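Local coordinates for protein factor essential for expression of methicillin resistance (Staphylococcus aureus, PDB 1LRZ) that adds glycines 2 and 3 of the pentaglycine interpeptide bridge of staphylococcal peptidoglycan, using glycyl-tRNA(Gly) as donor, at residues Leu85-Phe90 / Ser136-Glu141. Residues are numbered along the deposited sequence; the frame is centred on the assembly and turned at random.
Sequences LVHFFF and SNLGFE
Leu138 pushes its forked end in between His87 and Phe90, which sit one turn apart on helix 83-98. Both methyls reach the imidazole. CD2 meets it at CE1 of His87, 3.6 Å away, while CD1 lies over one face of that ring and also rests 3.8 Å from CB of Phe90. A chi1 of -176° sets CG of His87 opposite the backbone N, and the end of the ring thereby comes nearer Leu138 than the direction of its CB would suggest. Its ND1 pays a price: the packing buries that nitrogen without giving it a polar partner in the model.

Leu138 and Phe140 flank the glycine of a Schellman motif that ends helix 130-137. Gly139, at positive phi (87°), is its C-prime residue, with Gly139 N bonded to Ser136 O at 2.9 Å and Phe140 N returning to Met135 O. Beyond the turn the chain enters strand 141-142, an outermost strand of the seven-stranded mixed sheet, where Glu141 makes backbone hydrogen bonds with Ile398 of strand 397-400.

Next to Leu138, Phe90 and Phe140 form an edge-to-face pair, the edge of Phe90 directed at the face of Phe140. The planes stand at 75° and the ring centroids are 5.6 Å apart; the closest ring atoms, CD2 of Phe90 and CZ of Phe140, are separated by 4.1 Å, toward the rim of the Phe140 ring. CE1 of Phe140 also comes within 3.8 Å of the carbonyl O of Phe90, an oxygen already hydrogen-bonded to Ser94 OG. Within its own segment, Phe140 has CB of Leu138 against its ring edge, in plane. Met135 of helix 130-137 touches Phe90 and Phe140, and Pro76 of strand 67-78 backs Phe90.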
loop_
_atom_site.group_PDB
_atom_site.type_symbol
_atom_site.label_atom_id
_atom_site.label_comp_id
_atom_site.label_asym_id
_atom_site.label_seq_id
_atom_site.Cartn_x
_atom_site.Cartn_y
_atom_site.Cartn_z
ATOM N N LEU A 85 2.173 -28.668 11.193
ATOM C CA LEU A 85 1.153 -27.759 11.688
ATOM C C LEU A 85 0.310 -27.273 10.504
ATOM O O LEU A 85 -0.913 -27.192 10.591
ATOM C CB LEU A 85 1.803 -26.573 12.410
ATOM C CG LEU A 85 0.866 -25.476 12.908
ATOM C CD1 LEU A 85 -0.121 -26.055 13.928
ATOM C CD2 LEU A 85 1.691 -24.360 13.540
ATOM N N VAL A 86 0.961 -26.959 9.389
ATOM C CA VAL A 86 0.220 -26.502 8.217
ATOM C C VAL A 86 -0.761 -27.588 7.751
ATOM O O VAL A 86 -1.908 -27.300 7.409
ATOM C CB VAL A 86 1.183 -26.123 7.070
ATOM C CG1 VAL A 86 0.421 -25.949 5.774
ATOM C CG2 VAL A 86 1.908 -24.816 7.419
ATOM N N HIS A 87 -0.301 -28.833 7.757
ATOM C CA HIS A 87 -1.123 -29.970 7.350
ATOM C C HIS A 87 -2.355 -30.090 8.254
ATOM O O HIS A 87 -3.488 -30.185 7.774
ATOM C CB HIS A 87 -0.303 -31.254 7.434
ATOM C CG HIS A 87 -1.026 -32.463 6.938
ATOM N ND1 HIS A 87 -0.942 -32.896 5.634
ATOM C CD2 HIS A 87 -1.861 -33.323 7.571
ATOM C CE1 HIS A 87 -1.689 -33.974 5.483
ATOM N NE2 HIS A 87 -2.258 -34.253 6.643
ATOM N N PHE A 88 -2.121 -30.084 9.562
ATOM C CA PHE A 88 -3.191 -30.177 10.547
ATOM C C PHE A 88 -4.224 -29.075 10.345
ATOM O O PHE A 88 -5.429 -29.322 10.374
ATOM C CB PHE A 88 -2.615 -30.052 11.960
ATOM C CG PHE A 88 -3.651 -30.119 13.051
ATOM C CD1 PHE A 88 -4.280 -31.322 13.365
ATOM C CD2 PHE A 88 -4.001 -28.981 13.760
ATOM C CE1 PHE A 88 -5.242 -31.385 14.376
ATOM C CE2 PHE A 88 -4.962 -29.037 14.768
ATOM C CZ PHE A 88 -5.583 -30.246 15.076
ATOM N N PHE A 89 -3.755 -27.850 10.151
ATOM C CA PHE A 89 -4.678 -26.736 9.973
ATOM C C PHE A 89 -5.595 -26.870 8.766
ATOM O O PHE A 89 -6.804 -26.671 8.879
ATOM C CB PHE A 89 -3.933 -25.396 9.864
ATOM C CG PHE A 89 -4.856 -24.219 9.691
ATOM C CD1 PHE A 89 -5.307 -23.847 8.431
ATOM C CD2 PHE A 89 -5.339 -23.533 10.799
ATOM C CE1 PHE A 89 -6.229 -22.814 8.278
ATOM C CE2 PHE A 89 -6.261 -22.502 10.655
ATOM C CZ PHE A 89 -6.706 -22.142 9.395
ATOM N N PHE A 90 -5.031 -27.185 7.607
ATOM C CA PHE A 90 -5.856 -27.285 6.417
ATOM C C PHE A 90 -6.797 -28.484 6.410
ATOM O O PHE A 90 -7.871 -28.436 5.816
ATOM C CB PHE A 90 -4.976 -27.237 5.165
ATOM C CG PHE A 90 -4.468 -25.855 4.857
ATOM C CD1 PHE A 90 -3.176 -25.473 5.200
ATOM C CD2 PHE A 90 -5.318 -24.907 4.288
ATOM C CE1 PHE A 90 -2.736 -24.162 4.984
ATOM C CE2 PHE A 90 -4.894 -23.597 4.067
ATOM C CZ PHE A 90 -3.593 -23.221 4.418
ATOM N N SER A 136 -2.382 -30.025 -2.834
ATOM C CA SER A 136 -2.909 -30.987 -3.795
ATOM C C SER A 136 -3.295 -32.289 -3.074
ATOM O O SER A 136 -4.391 -32.811 -3.274
ATOM C CB SER A 136 -1.857 -31.275 -4.867
ATOM O OG SER A 136 -2.405 -32.050 -5.910
ATOM N N ASN A 137 -2.400 -32.805 -2.234
ATOM C CA ASN A 137 -2.683 -34.032 -1.490
ATOM C C ASN A 137 -3.932 -33.901 -0.619
ATOM O O ASN A 137 -4.603 -34.891 -0.340
ATOM C CB ASN A 137 -1.508 -34.417 -0.590
ATOM C CG ASN A 137 -0.260 -34.748 -1.373
ATOM O OD1 ASN A 137 -0.326 -35.364 -2.439
ATOM N ND2 ASN A 137 0.894 -34.357 -0.842
ATOM N N LEU A 138 -4.229 -32.682 -0.176
ATOM C CA LEU A 138 -5.394 -32.436 0.663
ATOM C C LEU A 138 -6.646 -32.042 -0.128
ATOM O O LEU A 138 -7.658 -31.667 0.462
ATOM C CB LEU A 138 -5.079 -31.352 1.702
ATOM C CG LEU A 138 -4.053 -31.742 2.765
ATOM C CD1 LEU A 138 -3.898 -30.617 3.768
ATOM C CD2 LEU A 138 -4.520 -33.011 3.477
ATOM N N GLY A 139 -6.580 -32.117 -1.453
ATOM C CA GLY A 139 -7.738 -31.770 -2.262
ATOM C C GLY A 139 -7.866 -30.301 -2.630
ATOM O O GLY A 139 -8.830 -29.900 -3.291
ATOM N N PHE A 140 -6.908 -29.486 -2.197
ATOM C CA PHE A 140 -6.932 -28.060 -2.528
ATOM C C PHE A 140 -6.258 -27.899 -3.889
ATOM O O PHE A 140 -5.034 -27.944 -3.987
ATOM C CB PHE A 140 -6.176 -27.231 -1.475
ATOM C CG PHE A 140 -6.900 -27.103 -0.161
ATOM C CD1 PHE A 140 -6.788 -28.090 0.813
ATOM C CD2 PHE A 140 -7.725 -26.010 0.083
ATOM C CE1 PHE A 140 -7.489 -27.995 2.015
ATOM C CE2 PHE A 140 -8.433 -25.901 1.279
ATOM C CZ PHE A 140 -8.316 -26.895 2.245
ATOM N N GLU A 141 -7.063 -27.705 -4.929
ATOM C CA GLU A 141 -6.567 -27.564 -6.298
ATOM C C GLU A 141 -6.142 -26.141 -6.658
ATOM O O GLU A 141 -6.944 -25.202 -6.616
ATOM C CB GLU A 141 -7.642 -28.050 -7.271
ATOM C CG GLU A 141 -8.256 -29.385 -6.839
ATOM C CD GLU A 141 -9.379 -29.858 -7.749
ATOM O OE1 GLU A 141 -10.329 -29.076 -7.995
ATOM O OE2 GLU A 141 -9.310 -31.020 -8.213
#